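PDB 2QIP: NYN domain-containing protein, which is of unknown function but carries a NYN domain of the PIN-like LabA group and may act as an RNA nuclease. Local coordinates for the interface of chains A and B. Residues are numbered along the deposited sequence; one frame, centred on the assembly and turned at random. Chains: chain A/B, Protein of unknown function VPA0982.

Contact 1: the interface of chains A and B. Residues chain A 80-83, 94, 96-97; chain B 119-120, 123, 148.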
loop_
_atom_site.group_PDB
_atom_site.type_symbol
_atom_site.label_atom_id
_atom_site.label_comp_id
_atom_site.label_asym_id
_atom_site.label_seq_id
_atom_site.Cartn_x
_atom_site.Cartn_y
_atom_site.Cartn_z
ATOM N N LYS A 80 2.993 -13.631 -3.456
ATOM C CA LYS A 80 3.801 -12.589 -2.853
ATOM C C LYS A 80 5.293 -12.934 -2.919
ATOM O O LYS A 80 5.685 -14.049 -2.552
ATOM C CB LYS A 80 3.367 -12.316 -1.416
ATOM C CG LYS A 80 3.996 -11.044 -0.900
ATOM C CD LYS A 80 3.468 -10.630 0.435
ATOM C CE LYS A 80 4.054 -9.271 0.809
ATOM N NZ LYS A 80 3.738 -8.943 2.209
ATOM N N PRO A 81 6.123 -11.995 -3.410
ATOM C CA PRO A 81 7.562 -12.257 -3.357
ATOM C C PRO A 81 8.040 -12.409 -1.922
ATOM O O PRO A 81 7.523 -11.759 -1.019
ATOM C CB PRO A 81 8.180 -10.985 -3.953
ATOM C CG PRO A 81 7.052 -10.301 -4.702
ATOM C CD PRO A 81 5.801 -10.692 -4.030
ATOM N N TYR A 82 9.050 -13.252 -1.741
ATOM C CA TYR A 82 9.775 -13.327 -0.479
ATOM C C TYR A 82 10.204 -11.937 0.010
ATOM O O TYR A 82 10.784 -11.138 -0.737
ATOM C CB TYR A 82 11.024 -14.191 -0.664
ATOM C CG TYR A 82 11.971 -14.105 0.513
ATOM C CD1 TYR A 82 11.633 -14.676 1.739
ATOM C CD2 TYR A 82 13.204 -13.443 0.399
ATOM C CE1 TYR A 82 12.495 -14.589 2.840
ATOM C CE2 TYR A 82 14.079 -13.357 1.493
ATOM C CZ TYR A 82 13.703 -13.931 2.707
ATOM O OH TYR A 82 14.557 -13.874 3.795
ATOM N N ILE A 83 9.959 -11.675 1.285
ATOM C CA ILE A 83 10.413 -10.423 1.888
ATOM C C ILE A 83 10.990 -10.759 3.247
ATOM O O ILE A 83 10.275 -11.231 4.124
ATOM C CB ILE A 83 9.264 -9.373 2.017
ATOM C CG1 ILE A 83 8.781 -8.922 0.620
ATOM C CG2 ILE A 83 9.749 -8.163 2.833
ATOM C CD1 ILE A 83 7.574 -8.021 0.600
ATOM N N TRP A 94 -0.608 -7.768 1.347
ATOM C CA TRP A 94 -0.518 -7.423 -0.067
ATOM C C TRP A 94 -0.958 -5.977 -0.351
ATOM O O TRP A 94 -1.175 -5.613 -1.502
ATOM C CB TRP A 94 -1.387 -8.383 -0.885
ATOM C CG TRP A 94 -0.671 -9.440 -1.675
ATOM C CD1 TRP A 94 -0.772 -10.805 -1.510
ATOM C CD2 TRP A 94 0.192 -9.235 -2.796
ATOM N NE1 TRP A 94 0.000 -11.447 -2.442
ATOM C CE2 TRP A 94 0.595 -10.512 -3.256
ATOM C CE3 TRP A 94 0.673 -8.090 -3.463
ATOM C CZ2 TRP A 94 1.431 -10.673 -4.368
ATOM C CZ3 TRP A 94 1.508 -8.251 -4.558
ATOM C CH2 TRP A 94 1.892 -9.538 -4.996
ATOM N N VAL A 96 0.543 -3.008 -0.381
ATOM C CA VAL A 96 1.394 -2.232 -1.283
ATOM C C VAL A 96 1.195 -2.711 -2.735
ATOM O O VAL A 96 0.976 -1.906 -3.639
ATOM C CB VAL A 96 2.906 -2.262 -0.883
ATOM C CG1 VAL A 96 3.763 -1.637 -1.994
ATOM C CG2 VAL A 96 3.119 -1.511 0.457
ATOM N N GLY A 97 1.240 -4.024 -2.964
ATOM C CA GLY A 97 1.173 -4.498 -4.340
ATOM C C GLY A 97 -0.197 -4.313 -4.987
ATOM O O GLY A 97 -0.297 -3.996 -6.177
ATOM N N GLY B 119 9.639 -3.922 5.000
ATOM C CA GLY B 119 9.967 -4.639 3.790
ATOM C C GLY B 119 8.856 -4.690 2.755
ATOM O O GLY B 119 9.131 -4.957 1.584
ATOM N N ASP B 120 7.605 -4.461 3.151
ATOM C CA ASP B 120 6.550 -4.448 2.136
ATOM C C ASP B 120 6.777 -3.349 1.100
ATOM O O ASP B 120 6.274 -3.425 -0.021
ATOM C CB ASP B 120 5.160 -4.345 2.747
ATOM C CG ASP B 120 4.639 -5.689 3.214
ATOM O OD1 ASP B 120 5.065 -6.706 2.630
ATOM O OD2 ASP B 120 3.821 -5.724 4.164
ATOM N N LEU B 123 8.219 -3.756 -2.886
ATOM C CA LEU B 123 7.491 -3.763 -4.149
ATOM C C LEU B 123 7.371 -2.362 -4.734
ATOM O O LEU B 123 7.365 -2.179 -5.968
ATOM C CB LEU B 123 6.106 -4.384 -4.014
ATOM C CG LEU B 123 6.048 -5.923 -4.046
ATOM C CD1 LEU B 123 6.711 -6.546 -2.825
ATOM C CD2 LEU B 123 4.608 -6.391 -4.159
ATOM N N THR B 148 15.457 -7.394 2.219
ATOM C CA THR B 148 14.950 -7.317 0.849
ATOM C C THR B 148 14.813 -5.860 0.432
ATOM O O THR B 148 15.157 -5.505 -0.688
ATOM C CB THR B 148 13.595 -8.036 0.763
ATOM O OG1 THR B 148 13.759 -9.389 1.244
ATOM C CG2 THR B 148 13.039 -8.047 -0.641
#

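Contact 2: the interface of chains A and B. Residues chain A 119-120, 145-148; chain B 82-84.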
loop_
_atom_site.group_PDB
_atom_site.type_symbol
_atom_site.label_atom_id
_atom_site.label_comp_id
_atom_site.label_asym_id
_atom_site.label_seq_id
_atom_site.Cartn_x
_atom_site.Cartn_y
_atom_site.Cartn_z
ATOM N N GLY A 119 -10.038 -1.595 5.477
ATOM C CA GLY A 119 -10.315 -0.182 5.366
ATOM C C GLY A 119 -9.147 0.665 4.889
ATOM O O GLY A 119 -9.360 1.789 4.433
ATOM N N ASP A 120 -7.915 0.170 4.999
ATOM C CA ASP A 120 -6.801 0.965 4.478
ATOM C C ASP A 120 -6.932 1.203 2.975
ATOM O O ASP A 120 -6.366 2.153 2.436
ATOM C CB ASP A 120 -5.448 0.361 4.821
ATOM C CG ASP A 120 -4.997 0.720 6.223
ATOM O OD1 ASP A 120 -5.420 1.791 6.705
ATOM O OD2 ASP A 120 -4.239 -0.068 6.836
ATOM N N THR A 145 -15.878 -5.681 7.373
ATOM C CA THR A 145 -15.461 -4.666 6.400
ATOM C C THR A 145 -15.580 -3.273 6.989
ATOM O O THR A 145 -16.589 -2.926 7.622
ATOM C CB THR A 145 -16.304 -4.746 5.119
ATOM O OG1 THR A 145 -16.053 -6.004 4.487
ATOM C CG2 THR A 145 -15.950 -3.643 4.122
ATOM N N SER A 146 -14.545 -2.469 6.776
ATOM C CA SER A 146 -14.552 -1.096 7.253
ATOM C C SER A 146 -15.705 -0.298 6.694
ATOM O O SER A 146 -15.881 -0.278 5.473
ATOM C CB SER A 146 -13.266 -0.441 6.787
ATOM O OG SER A 146 -13.283 0.941 7.047
ATOM N N GLN A 147 -16.438 0.425 7.546
ATOM C CA GLN A 147 -17.533 1.270 7.061
ATOM C C GLN A 147 -17.013 2.395 6.157
ATOM O O GLN A 147 -17.706 2.841 5.226
ATOM C CB GLN A 147 -18.388 1.855 8.214
ATOM C CG GLN A 147 -19.673 2.494 7.725
ATOM C CD GLN A 147 -20.606 1.496 7.041
ATOM O OE1 GLN A 147 -20.794 0.374 7.523
ATOM N NE2 GLN A 147 -21.187 1.898 5.915
ATOM N N THR A 148 -15.785 2.844 6.422
ATOM C CA THR A 148 -15.196 3.914 5.615
ATOM C C THR A 148 -14.989 3.427 4.189
ATOM O O THR A 148 -15.254 4.159 3.244
ATOM C CB THR A 148 -13.862 4.349 6.240
ATOM O OG1 THR A 148 -14.096 4.724 7.615
ATOM C CG2 THR A 148 -13.224 5.493 5.490
ATOM N N TYR B 82 -9.341 9.223 9.393
ATOM C CA TYR B 82 -10.142 8.249 10.123
ATOM C C TYR B 82 -10.555 7.072 9.229
ATOM O O TYR B 82 -11.065 7.253 8.116
ATOM C CB TYR B 82 -11.404 8.930 10.657
ATOM C CG TYR B 82 -12.416 7.941 11.193
ATOM C CD1 TYR B 82 -12.170 7.245 12.375
ATOM C CD2 TYR B 82 -13.619 7.699 10.510
ATOM C CE1 TYR B 82 -13.092 6.315 12.874
ATOM C CE2 TYR B 82 -14.554 6.777 11.004
ATOM C CZ TYR B 82 -14.269 6.090 12.185
ATOM O OH TYR B 82 -15.184 5.188 12.701
ATOM N N ILE B 83 -10.379 5.866 9.748
ATOM C CA ILE B 83 -10.828 4.675 9.030
ATOM C C ILE B 83 -11.495 3.764 10.039
ATOM O O ILE B 83 -10.848 3.287 10.964
ATOM C CB ILE B 83 -9.657 3.938 8.306
ATOM C CG1 ILE B 83 -9.078 4.817 7.175
ATOM C CG2 ILE B 83 -10.151 2.595 7.741
ATOM C CD1 ILE B 83 -7.844 4.286 6.494
ATOM N N GLN B 84 -12.795 3.547 9.850
ATOM C CA GLN B 84 -13.571 2.673 10.729
ATOM C C GLN B 84 -13.046 1.237 10.638
ATOM O O GLN B 84 -12.673 0.769 9.569
ATOM C CB GLN B 84 -15.044 2.748 10.327
ATOM C CG GLN B 84 -16.020 2.256 11.385
ATOM C CD GLN B 84 -16.209 0.743 11.375
ATOM O OE1 GLN B 84 -16.065 0.071 10.344
ATOM N NE2 GLN B 84 -16.536 0.192 12.539
#

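Contact 3: the interface of chains A and B. Residues chain A 95-96, 99, 120-121, 123-124; chain B 95-96, 99-100.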
loop_
_atom_site.group_PDB
_atom_site.type_symbol
_atom_site.label_atom_id
_atom_site.label_comp_id
_atom_site.label_asym_id
_atom_site.label_seq_id
_atom_site.Cartn_x
_atom_site.Cartn_y
_atom_site.Cartn_z
ATOM N N ASP A 95 -1.093 -5.142 0.672
ATOM C CA ASP A 95 -1.620 -3.799 0.432
ATOM C C ASP A 95 -0.781 -2.971 -0.533
ATOM O O ASP A 95 -1.331 -2.253 -1.366
ATOM C CB ASP A 95 -1.852 -3.028 1.735
ATOM C CG ASP A 95 -2.962 -3.639 2.597
ATOM O OD1 ASP A 95 -3.456 -4.748 2.288
ATOM O OD2 ASP A 95 -3.345 -2.975 3.599
ATOM N N VAL A 96 0.543 -3.008 -0.381
ATOM C CA VAL A 96 1.394 -2.232 -1.283
ATOM C C VAL A 96 1.195 -2.711 -2.735
ATOM O O VAL A 96 0.976 -1.906 -3.639
ATOM C CB VAL A 96 2.906 -2.262 -0.883
ATOM C CG1 VAL A 96 3.763 -1.637 -1.994
ATOM C CG2 VAL A 96 3.119 -1.511 0.457
ATOM N N THR A 99 -2.261 -1.858 -4.181
ATOM C CA THR A 99 -2.319 -0.430 -4.433
ATOM C C THR A 99 -1.608 -0.087 -5.740
ATOM O O THR A 99 -2.156 0.647 -6.577
ATOM C CB THR A 99 -1.757 0.364 -3.251
ATOM O OG1 THR A 99 -2.550 0.069 -2.098
ATOM C CG2 THR A 99 -1.791 1.871 -3.489
ATOM N N ASP A 120 -7.915 0.170 4.999
ATOM C CA ASP A 120 -6.801 0.965 4.478
ATOM C C ASP A 120 -6.932 1.203 2.975
ATOM O O ASP A 120 -6.366 2.153 2.436
ATOM C CB ASP A 120 -5.448 0.361 4.821
ATOM C CG ASP A 120 -4.997 0.720 6.223
ATOM O OD1 ASP A 120 -5.420 1.791 6.705
ATOM O OD2 ASP A 120 -4.239 -0.068 6.836
ATOM N N PHE A 121 -7.684 0.341 2.302
ATOM C CA PHE A 121 -7.892 0.547 0.862
ATOM C C PHE A 121 -8.816 1.741 0.555
ATOM O O PHE A 121 -8.954 2.139 -0.617
ATOM C CB PHE A 121 -8.385 -0.718 0.177
ATOM C CG PHE A 121 -7.342 -1.793 0.045
ATOM C CD1 PHE A 121 -6.124 -1.532 -0.569
ATOM C CD2 PHE A 121 -7.585 -3.078 0.519
ATOM C CE1 PHE A 121 -5.147 -2.556 -0.692
ATOM C CE2 PHE A 121 -6.635 -4.077 0.386
ATOM C CZ PHE A 121 -5.410 -3.834 -0.212
ATOM N N LEU A 123 -8.147 4.761 0.977
ATOM C CA LEU A 123 -7.345 5.783 0.313
ATOM C C LEU A 123 -7.146 5.467 -1.163
ATOM O O LEU A 123 -7.061 6.380 -2.011
ATOM C CB LEU A 123 -5.991 5.980 0.983
ATOM C CG LEU A 123 -5.979 6.876 2.236
ATOM C CD1 LEU A 123 -6.733 6.244 3.398
ATOM C CD2 LEU A 123 -4.550 7.190 2.643
ATOM N N LEU A 124 -7.076 4.177 -1.469
ATOM C CA LEU A 124 -6.914 3.734 -2.857
ATOM C C LEU A 124 -8.189 3.982 -3.657
ATOM O O LEU A 124 -8.135 4.484 -4.793
ATOM C CB LEU A 124 -6.528 2.252 -2.889
ATOM C CG LEU A 124 -6.635 1.548 -4.248
ATOM C CD1 LEU A 124 -5.695 2.167 -5.295
ATOM C CD2 LEU A 124 -6.383 0.047 -4.050
ATOM N N ASP B 95 0.889 2.325 4.679
ATOM C CA ASP B 95 1.472 1.745 3.469
ATOM C C ASP B 95 0.718 2.097 2.193
ATOM O O ASP B 95 1.339 2.360 1.164
ATOM C CB ASP B 95 1.650 0.228 3.583
ATOM C CG ASP B 95 2.687 -0.170 4.638
ATOM O OD1 ASP B 95 3.164 0.696 5.407
ATOM O OD2 ASP B 95 3.030 -1.384 4.679
ATOM N N VAL B 96 -0.613 2.034 2.230
ATOM C CA VAL B 96 -1.385 2.364 1.031
ATOM C C VAL B 96 -1.115 3.825 0.619
ATOM O O VAL B 96 -0.817 4.107 -0.541
ATOM C CB VAL B 96 -2.918 2.099 1.192
ATOM C CG1 VAL B 96 -3.687 2.687 -0.000
ATOM C CG2 VAL B 96 -3.187 0.577 1.317
ATOM N N THR B 99 2.446 4.425 -0.694
ATOM C CA THR B 99 2.564 3.822 -2.009
ATOM C C THR B 99 1.943 4.725 -3.071
ATOM O O THR B 99 2.562 4.983 -4.115
ATOM C CB THR B 99 1.957 2.416 -2.029
ATOM O OG1 THR B 99 2.671 1.609 -1.088
ATOM C CG2 THR B 99 2.053 1.758 -3.402
ATOM N N LEU B 100 0.722 5.207 -2.814
ATOM C CA LEU B 100 0.052 6.097 -3.781
ATOM C C LEU B 100 0.900 7.340 -4.084
ATOM O O LEU B 100 1.089 7.718 -5.244
ATOM C CB LEU B 100 -1.297 6.542 -3.231
ATOM C CG LEU B 100 -2.376 5.474 -3.189
ATOM C CD1 LEU B 100 -3.551 6.028 -2.397
ATOM C CD2 LEU B 100 -2.803 5.045 -4.581
#

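Contact 1: the interface of chains A and B
A:Lys80 reaches across to B:Asp120 in a salt bridge at the interface of two NYN domains. Its ammonium NZ lies 2.6 Å from carboxylate OD1 of B:Asp120. The approach is on the syn side, 26° out of the carboxylate plane. The lysine chain is extended, with CG anti to the backbone N (chi1 -168°). Its end passes across the carboxylate at about a right angle, with NZ and CE both against OD1. CG of A:Lys80 rests over the rim of one face of the A:Trp94 ring, which may steady the lysine stem.

The tight part surrounds B:Leu123, which buries 89 Å². CD2 meets CZ3 of A:Trp94 at 3.6 Å and also packs on CA of A:Gly97. CD1 meets CD1 of A:Ile83 at 3.8 Å. The other branch of A:Ile83, CG2, lies 3.7 Å from CA of B:Gly119. Both methyls of A:Val96 flank backbone O of B:Asp120, CG1 at 3.7 Å.

A:Pro81 and the ring of A:Tyr82 are looser. CG of A:Pro81 stays 4.2 Å from CD1 of B:Leu123, and CE2 of A:Tyr82 4.0 Å from OG1 of B:Thr148. B:Thr148 forms the rim, its OG1 3.6 Å from CA of A:Ile83.

B:Asp120 is likely one of the acidic residues that bind metal in PIN-like nucleases. The site may hold the two copies together beside the presumed active site.

Contact 2: the interface of chains A and B
A:Ser146, A:Gln147 and A:Thr148 grip B:Gln84 at the start of helix 147-152 of the NYN domain, a PIN-like fold. The contact lies between this helix end and the loop following strand 76-79 of the partner.

Hydrogen bonds dominate. B:Gln84 is held through its backbone N, its backbone O and its side-chain amide oxygen. Hydroxyl OG of A:Ser146 donates to backbone O of B:Gln84 at 2.6 Å, tilted 22° from the carbonyl plane. OG is anti to the backbone N of its own residue (chi1 172°), which points it at the partner loop. It also takes a weak bond from A:Thr148 N. Backbone N of A:Gln147 donates to side-chain OE1 of B:Gln84 at 2.8 Å, nearly straight at 170°. B:Gln84 bends at its second torsion, which brings OE1 to the first backbone N-H of the helix, as a cap from the partner would. The helix end may polarise this amide. Backbone N of B:Gln84 in turn donates to OG1 of A:Thr148 at 2.8 Å, almost linearly. Within chain B, this bonded N is flanked by the ring of B:Tyr82, sitting over the rim of one face.

CB of A:Gln147 and CG of B:Gln84 make an apolar contact at 4.0 Å.

Van der Waals contacts of carbon with hydroxyl oxygen add to these. Methyl CG2 of B:Ile83 is 3.6 Å from OG of A:Ser146. CB of B:Gln84 is 3.5 Å from OG1 of A:Thr148.

Contact 3: the interface of chains A and B
A:Val96 and B:Thr99 meet between the two copies of helix 95-105, which run side by side in roughly the same direction about the two-fold axis. The contact is apolar; no hydrogen bond or salt bridge crosses it.

Each valine straddles a hydroxyl of the partner. CG1 of B:Val96 lies 3.5 Å from OG1 of A:Thr99, and CG2 comes equally near. That hydroxyl is already engaged on its own chain: A:Thr99 OG1 donates to A:Asp95 O at 2.7 Å, with a C=O to donor angle of 152°. A chi1 of -61° sets OG1 beside the backbone N, where it can reach A:Asp95 O while B:Val96 packs against it. CG2 faces B:Leu100 and B:Thr99. The CG2 atoms of A:Thr99 and B:Thr99 lie side by side across the two-fold axis at 3.8 Å. CD2 of B:Leu100 packs on A:Thr99 CG2 at 3.5 Å, the side chains at about a right angle. Its other methyl, CD1, lies 3.5 Å from backbone O of A:Leu123. B:Val96 buries 105 Å², and its CG2 reaches CD1 of A:Phe121 at 4.1 Å. The edge of that ring faces A:Thr99 OG1.

B:Val96 and B:Leu100 thus sit against helix 95-105, the short helical turn 119-121 and the first turn of helix 122-132 of chain A.

Contact 3 lies on the two-fold axis, between the others. The C-alpha centres of contacts 1 and 3 are about 13 Å apart, as are those of contacts 2 and 3, while contacts 1 and 2 are about 23 Å apart. Contacts 1 and 3 share A:Val96. Contacts 2 and 3 share A:Asp120. Contact 2 overlaps the symmetry twin of contact 1, through turn 119-121, A:Thr148 and the loop with B:Tyr82 and B:Ile83 (A:Tyr82 and A:Ile83 in contact 1). The patches thus appear to form one continuous band, with a helix core and a loop clamp at each end. This dimer may or may not be the biological form.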